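Local coordinates for chitin binding protein (Streptomyces lividans, PDB 5FTZ) that is a copper-dependent lytic polysaccharide monooxygenase of family AA10 that probably binds chitin and cleaves its chains oxidatively, at residues D5-R10 and Y81-Q86; F122-G127 and L135-T140. All coordinates share one frame; numbering follows the deposited sequence.

Contact 1. Residues D5-R10 and Y81-Q86; sequences DLPVSR and YTFRWQ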
loop_
_atom_site.group_PDB
_atom_site.type_symbol
_atom_site.label_atom_id
_atom_site.label_comp_id
_atom_site.label_asym_id
_atom_site.label_seq_id
_atom_site.Cartn_x
_atom_site.Cartn_y
_atom_site.Cartn_z
ATOM N N ASP A 5 7.135 15.163 -19.761
ATOM C CA ASP A 5 7.716 16.245 -20.569
ATOM C C ASP A 5 8.854 15.776 -21.471
ATOM O O ASP A 5 9.236 16.524 -22.328
ATOM C CB ASP A 5 8.066 17.510 -19.754
ATOM C CG ASP A 5 9.212 17.350 -18.928
ATOM O OD1 ASP A 5 9.655 16.249 -18.662
ATOM O OD2 ASP A 5 9.795 18.384 -18.485
ATOM N N LEU A 6 9.250 14.511 -21.365
ATOM C CA LEU A 6 10.157 13.891 -22.345
ATOM C C LEU A 6 9.691 12.475 -22.602
ATOM O O LEU A 6 9.684 11.664 -21.662
ATOM C CB LEU A 6 11.638 13.837 -21.897
ATOM C CG LEU A 6 12.316 15.155 -21.747
ATOM C CD1 LEU A 6 13.630 14.990 -21.029
ATOM C CD2 LEU A 6 12.500 15.838 -23.111
ATOM N N PRO A 7 9.275 12.124 -23.839
ATOM C CA PRO A 7 8.992 13.036 -24.941
ATOM C C PRO A 7 7.743 13.857 -24.560
ATOM O O PRO A 7 6.836 13.309 -23.917
ATOM C CB PRO A 7 8.679 12.062 -26.096
ATOM C CG PRO A 7 8.160 10.818 -25.459
ATOM C CD PRO A 7 8.772 10.761 -24.084
ATOM N N VAL A 8 7.729 15.121 -24.916
ATOM C CA VAL A 8 6.667 16.004 -24.445
ATOM C C VAL A 8 5.296 15.503 -24.863
ATOM O O VAL A 8 5.058 15.185 -26.036
ATOM C CB VAL A 8 6.940 17.465 -24.819
ATOM C CG1 VAL A 8 6.890 17.678 -26.294
ATOM C CG2 VAL A 8 5.980 18.356 -24.080
ATOM N N SER A 9 4.369 15.461 -23.919
ATOM C CA SER A 9 3.023 14.950 -24.138
ATOM C C SER A 9 2.087 16.011 -24.643
ATOM O O SER A 9 2.332 17.205 -24.546
ATOM C CB SER A 9 2.485 14.351 -22.855
ATOM O OG SER A 9 2.512 15.316 -21.789
ATOM N N ARG A 10 0.968 15.578 -25.227
ATOM C CA ARG A 10 -0.031 16.474 -25.747
ATOM C C ARG A 10 -0.524 17.444 -24.705
ATOM O O ARG A 10 -0.737 18.622 -25.042
ATOM C CB ARG A 10 -1.163 15.706 -26.444
ATOM C CG ARG A 10 -0.773 15.014 -27.732
ATOM C CD ARG A 10 -1.949 14.264 -28.318
ATOM N NE ARG A 10 -1.552 13.575 -29.558
ATOM C CZ ARG A 10 -2.316 12.697 -30.202
ATOM N NH1 ARG A 10 -3.519 12.403 -29.757
ATOM N NH2 ARG A 10 -1.818 12.087 -31.287
ATOM N N TYR A 81 16.980 6.415 -24.209
ATOM C CA TYR A 81 16.321 7.719 -24.124
ATOM C C TYR A 81 15.919 7.979 -22.690
ATOM O O TYR A 81 15.545 7.052 -21.970
ATOM C CB TYR A 81 15.110 7.717 -25.054
ATOM C CG TYR A 81 14.351 9.042 -25.172
ATOM C CD1 TYR A 81 14.759 10.005 -26.061
ATOM C CD2 TYR A 81 13.240 9.290 -24.415
ATOM C CE1 TYR A 81 14.093 11.234 -26.198
ATOM C CE2 TYR A 81 12.534 10.507 -24.479
ATOM C CZ TYR A 81 12.950 11.452 -25.389
ATOM O OH TYR A 81 12.285 12.694 -25.475
ATOM N N THR A 82 16.022 9.222 -22.245
ATOM C CA THR A 82 15.507 9.607 -20.913
ATOM C C THR A 82 14.055 9.988 -20.995
ATOM O O THR A 82 13.706 10.992 -21.614
ATOM C CB THR A 82 16.322 10.750 -20.345
ATOM O OG1 THR A 82 17.632 10.254 -20.046
ATOM C CG2 THR A 82 15.717 11.293 -19.073
ATOM N N PHE A 83 13.203 9.185 -20.357
ATOM C CA PHE A 83 11.788 9.494 -20.225
ATOM C C PHE A 83 11.638 10.286 -18.949
ATOM O O PHE A 83 12.286 9.950 -17.941
ATOM C CB PHE A 83 10.959 8.185 -20.199
ATOM C CG PHE A 83 10.987 7.470 -21.486
ATOM C CD1 PHE A 83 12.007 6.540 -21.764
ATOM C CD2 PHE A 83 10.042 7.717 -22.449
ATOM C CE1 PHE A 83 12.059 5.906 -22.981
ATOM C CE2 PHE A 83 10.094 7.060 -23.666
ATOM C CZ PHE A 83 11.109 6.166 -23.927
ATOM N N ARG A 84 10.852 11.367 -18.960
ATOM C CA ARG A 84 10.773 12.213 -17.802
ATOM C C ARG A 84 9.331 12.644 -17.526
ATOM O O ARG A 84 8.613 13.072 -18.447
ATOM C CB ARG A 84 11.648 13.439 -18.010
ATOM C CG ARG A 84 11.772 14.344 -16.807
ATOM C CD ARG A 84 12.829 15.443 -16.967
ATOM N NE ARG A 84 12.383 16.466 -17.855
ATOM C CZ ARG A 84 13.174 17.285 -18.554
ATOM N NH1 ARG A 84 14.501 17.177 -18.490
ATOM N NH2 ARG A 84 12.636 18.200 -19.336
ATOM N N TRP A 85 8.966 12.529 -16.259
ATOM C CA TRP A 85 7.700 12.978 -15.705
ATOM C C TRP A 85 7.939 14.181 -14.848
ATOM O O TRP A 85 8.938 14.240 -14.066
ATOM C CB TRP A 85 7.055 11.909 -14.813
ATOM C CG TRP A 85 6.443 10.732 -15.572
ATOM C CD1 TRP A 85 7.148 9.678 -16.136
ATOM C CD2 TRP A 85 5.095 10.521 -15.915
ATOM N NE1 TRP A 85 6.314 8.846 -16.792
ATOM C CE2 TRP A 85 5.023 9.284 -16.620
ATOM C CE3 TRP A 85 3.925 11.209 -15.646
ATOM C CZ2 TRP A 85 3.795 8.802 -17.127
ATOM C CZ3 TRP A 85 2.718 10.718 -16.127
ATOM C CH2 TRP A 85 2.667 9.501 -16.838
ATOM N N GLN A 86 6.958 15.063 -14.823
ATOM C CA GLN A 86 6.896 16.172 -13.856
ATOM C C GLN A 86 5.645 15.952 -13.052
ATOM O O GLN A 86 4.563 15.678 -13.607
ATOM C CB GLN A 86 6.793 17.522 -14.575
ATOM C CG GLN A 86 7.957 17.835 -15.478
ATOM C CD GLN A 86 9.286 18.102 -14.828
ATOM O OE1 GLN A 86 9.385 18.226 -13.608
ATOM N NE2 GLN A 86 10.315 18.204 -15.650
#
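Leu6 CD1 lies over the centre of one face of the Arg84 guanidinium, 3.4 Å from CZ, while the carboxylate of Asp5 meets the same group at its edge. Arg84 grips Asp5 side-on with two nitrogens: NE donates to Asp5 OD1 on the syn side over 2.9 Å, and NH2 reaches Asp5 OD2 from well above the carboxylate plane over 3.0 Å. The two planes are turned 54° against each other, and the bend of the arginine chain at chi3 (74°) brings NE round to OD1. Gln86 approaches Asp5 OD2 from the opposite face of the carboxylate, its amide at 90° to the acid, and its NE2 closes a fairly straight bond of 2.9 Å to that oxygen. Three N-H donors thus hold the two carboxylate oxygens, which should restrict the rotation of the group; OE1 of Gln86 is taken by Thr134. The backbone frame is a classic beta bulge between antiparallel edge strand 2-6 and strand 80-87 of the three-stranded sheet: Asp5 and Leu6 both face Arg84, whose O accepts from Asp5 N and, weakly, from Leu6 N. Leu6 and Arg84 form an antiparallel hydrogen-bonded pair, in which Arg84 N also donates to Leu6 O at 3.0 Å. Leu6 O also receives a CA-H...O contact from Phe83. The rings beyond the bulge receive the chain as it leaves the strand through a cis peptide bond before Pro7. Tyr81 turns its edge to Leu6 C and Pro7 N, its OH 3.4 Å from Pro7 CA, and it lays CD2 over the centre of one face of Phe83. Pro7 CD settles against both rings, 3.7 Å from Phe83 CD2.

Contact 2. Residues F122-G127 and L135-T140; sequences FTVPYG and LSHSGT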
loop_
_atom_site.group_PDB
_atom_site.type_symbol
_atom_site.label_atom_id
_atom_site.label_comp_id
_atom_site.label_asym_id
_atom_site.label_seq_id
_atom_site.Cartn_x
_atom_site.Cartn_y
_atom_site.Cartn_z
ATOM N N PHE A 122 8.876 -0.543 -22.514
ATOM C CA PHE A 122 9.654 -0.185 -21.339
ATOM C C PHE A 122 8.699 -0.179 -20.179
ATOM O O PHE A 122 7.629 0.446 -20.260
ATOM C CB PHE A 122 10.290 1.199 -21.559
ATOM C CG PHE A 122 11.069 1.743 -20.402
ATOM C CD1 PHE A 122 11.875 0.958 -19.615
ATOM C CD2 PHE A 122 11.052 3.130 -20.177
ATOM C CE1 PHE A 122 12.618 1.540 -18.579
ATOM C CE2 PHE A 122 11.780 3.695 -19.144
ATOM C CZ PHE A 122 12.576 2.888 -18.354
ATOM N N THR A 123 9.066 -0.874 -19.102
ATOM C CA THR A 123 8.256 -0.936 -17.876
ATOM C C THR A 123 9.144 -0.666 -16.698
ATOM O O THR A 123 10.242 -1.248 -16.661
ATOM C CB THR A 123 7.625 -2.355 -17.705
ATOM O OG1 THR A 123 6.812 -2.665 -18.850
ATOM C CG2 THR A 123 6.773 -2.462 -16.461
ATOM N N VAL A 124 8.657 0.118 -15.728
ATOM C CA VAL A 124 9.394 0.358 -14.463
ATOM C C VAL A 124 8.498 -0.004 -13.294
ATOM O O VAL A 124 7.628 0.794 -12.911
ATOM C CB VAL A 124 9.871 1.793 -14.404
ATOM C CG1 VAL A 124 10.713 2.037 -13.186
ATOM C CG2 VAL A 124 10.710 2.124 -15.636
ATOM N N PRO A 125 8.674 -1.219 -12.723
ATOM C CA PRO A 125 7.970 -1.535 -11.484
ATOM C C PRO A 125 8.519 -0.580 -10.415
ATOM O O PRO A 125 9.760 -0.393 -10.316
ATOM C CB PRO A 125 8.356 -2.981 -11.219
ATOM C CG PRO A 125 8.893 -3.510 -12.525
ATOM C CD PRO A 125 9.544 -2.329 -13.165
ATOM N N TYR A 126 7.643 0.036 -9.593
ATOM C CA TYR A 126 8.108 1.071 -8.662
ATOM C C TYR A 126 7.884 0.742 -7.184
ATOM O O TYR A 126 8.286 1.505 -6.317
ATOM C CB TYR A 126 7.448 2.419 -8.990
ATOM C CG TYR A 126 8.316 3.626 -8.782
ATOM C CD1 TYR A 126 9.375 3.896 -9.622
ATOM C CD2 TYR A 126 8.123 4.472 -7.697
ATOM C CE1 TYR A 126 10.185 5.005 -9.439
ATOM C CE2 TYR A 126 8.936 5.561 -7.492
ATOM C CZ TYR A 126 9.992 5.802 -8.361
ATOM O OH TYR A 126 10.826 6.910 -8.135
ATOM N N GLY A 127 7.293 -0.388 -6.878
ATOM C CA GLY A 127 7.307 -0.907 -5.512
ATOM C C GLY A 127 6.503 -0.119 -4.514
ATOM O O GLY A 127 6.779 -0.239 -3.305
ATOM N N LEU A 135 11.004 12.954 -12.281
ATOM C CA LEU A 135 11.543 11.599 -12.410
ATOM C C LEU A 135 12.035 11.400 -13.783
ATOM O O LEU A 135 11.230 11.483 -14.754
ATOM C CB LEU A 135 10.493 10.536 -12.100
ATOM C CG LEU A 135 10.959 9.091 -12.260
ATOM C CD1 LEU A 135 12.104 8.669 -11.356
ATOM C CD2 LEU A 135 9.771 8.192 -12.003
ATOM N N SER A 136 13.306 11.027 -13.925
ATOM C CA SER A 136 13.931 10.742 -15.195
ATOM C C SER A 136 14.421 9.310 -15.134
ATOM O O SER A 136 15.098 8.921 -14.167
ATOM C CB SER A 136 15.125 11.639 -15.415
ATOM O OG SER A 136 14.751 12.977 -15.637
ATOM N N HIS A 137 14.081 8.495 -16.112
ATOM C CA HIS A 137 14.594 7.129 -16.187
ATOM C C HIS A 137 14.831 6.710 -17.621
ATOM O O HIS A 137 14.142 7.163 -18.541
ATOM C CB HIS A 137 13.821 6.151 -15.371
ATOM C CG HIS A 137 12.329 6.156 -15.575
ATOM N ND1 HIS A 137 11.483 5.833 -14.553
ATOM C CD2 HIS A 137 11.535 6.462 -16.617
ATOM C CE1 HIS A 137 10.221 5.889 -14.964
ATOM N NE2 HIS A 137 10.221 6.309 -16.206
ATOM N N SER A 138 15.820 5.848 -17.801
ATOM C CA SER A 138 16.297 5.474 -19.136
ATOM C C SER A 138 15.636 4.222 -19.626
ATOM O O SER A 138 15.664 3.176 -18.924
ATOM C CB SER A 138 17.792 5.219 -19.098
ATOM O OG SER A 138 18.500 6.367 -18.664
ATOM N N GLY A 139 15.124 4.241 -20.853
ATOM C CA GLY A 139 14.629 3.061 -21.551
ATOM C C GLY A 139 15.059 3.081 -22.993
ATOM O O GLY A 139 15.419 4.110 -23.556
ATOM N N THR A 140 14.995 1.918 -23.611
ATOM C CA THR A 140 15.413 1.839 -25.006
ATOM C C THR A 140 14.207 1.987 -25.921
ATOM O O THR A 140 13.214 1.271 -25.784
ATOM C CB THR A 140 16.085 0.477 -25.276
ATOM O OG1 THR A 140 17.102 0.343 -24.302
ATOM C CG2 THR A 140 16.664 0.401 -26.643
#
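Phe122 lays one face of its ring on Gly139, whose CA stands 3.6 Å from the ring centroid and only 5° off the normal, a CH-pi contact. A CB on Gly139 would clash with Phe122 CD2, so this close seating depends on the glycine. CG of Phe122 is anti to the backbone N (chi1 177°), and the ring points its edge at the face of His137 in a T-shaped pair, planes at 85° and CE2 3.8 Å from CD2 of the histidine. An alanine in place of Phe122 would probably open a gap over Gly139 and deprive the imidazole of one of its edge-to-face aromatic partners. Val124 follows, tip to tip with His137: CG2 lies over the imidazole face, offset toward the rim, 4.0 Å from its centroid. Tyr126 comes last, meeting Leu135 tip to tip, with OH 3.9 Å from CD1. The two strands belong to the two facing sheets of the immunoglobulin-like beta-sandwich. NE2 of His137 is hydrogen-bonded to Tyr98 OH, outside both segments. With no hydrogen bond between the segments, ring and methyl packing joins the sheets here, and the imidazole's polar need at NE2 is met from elsewhere.

How the contacts relate
Both segments of contact 1 precede those of contact 2 in the chain, and the centres of the two contacts lie 12 Å apart. The three-stranded antiparallel sheet joins them: its order is 2-6, 80-87, 134-140, with 80-87 central. Contact 1 pairs one edge strand with the centre, whereas contact 2 joins the other edge strand to 122-125 of the second sheet. Probable backbone hydrogen bonds, Tyr81 N to Gly139 O and Phe83 N to His137 O, connect the two directly, and Arg84 also packs against Leu135 and Ser136. One contact thus knits the three-stranded sheet, whose first strand, 2-6, directly follows the copper ligand His1, and the other ties that sheet to the second.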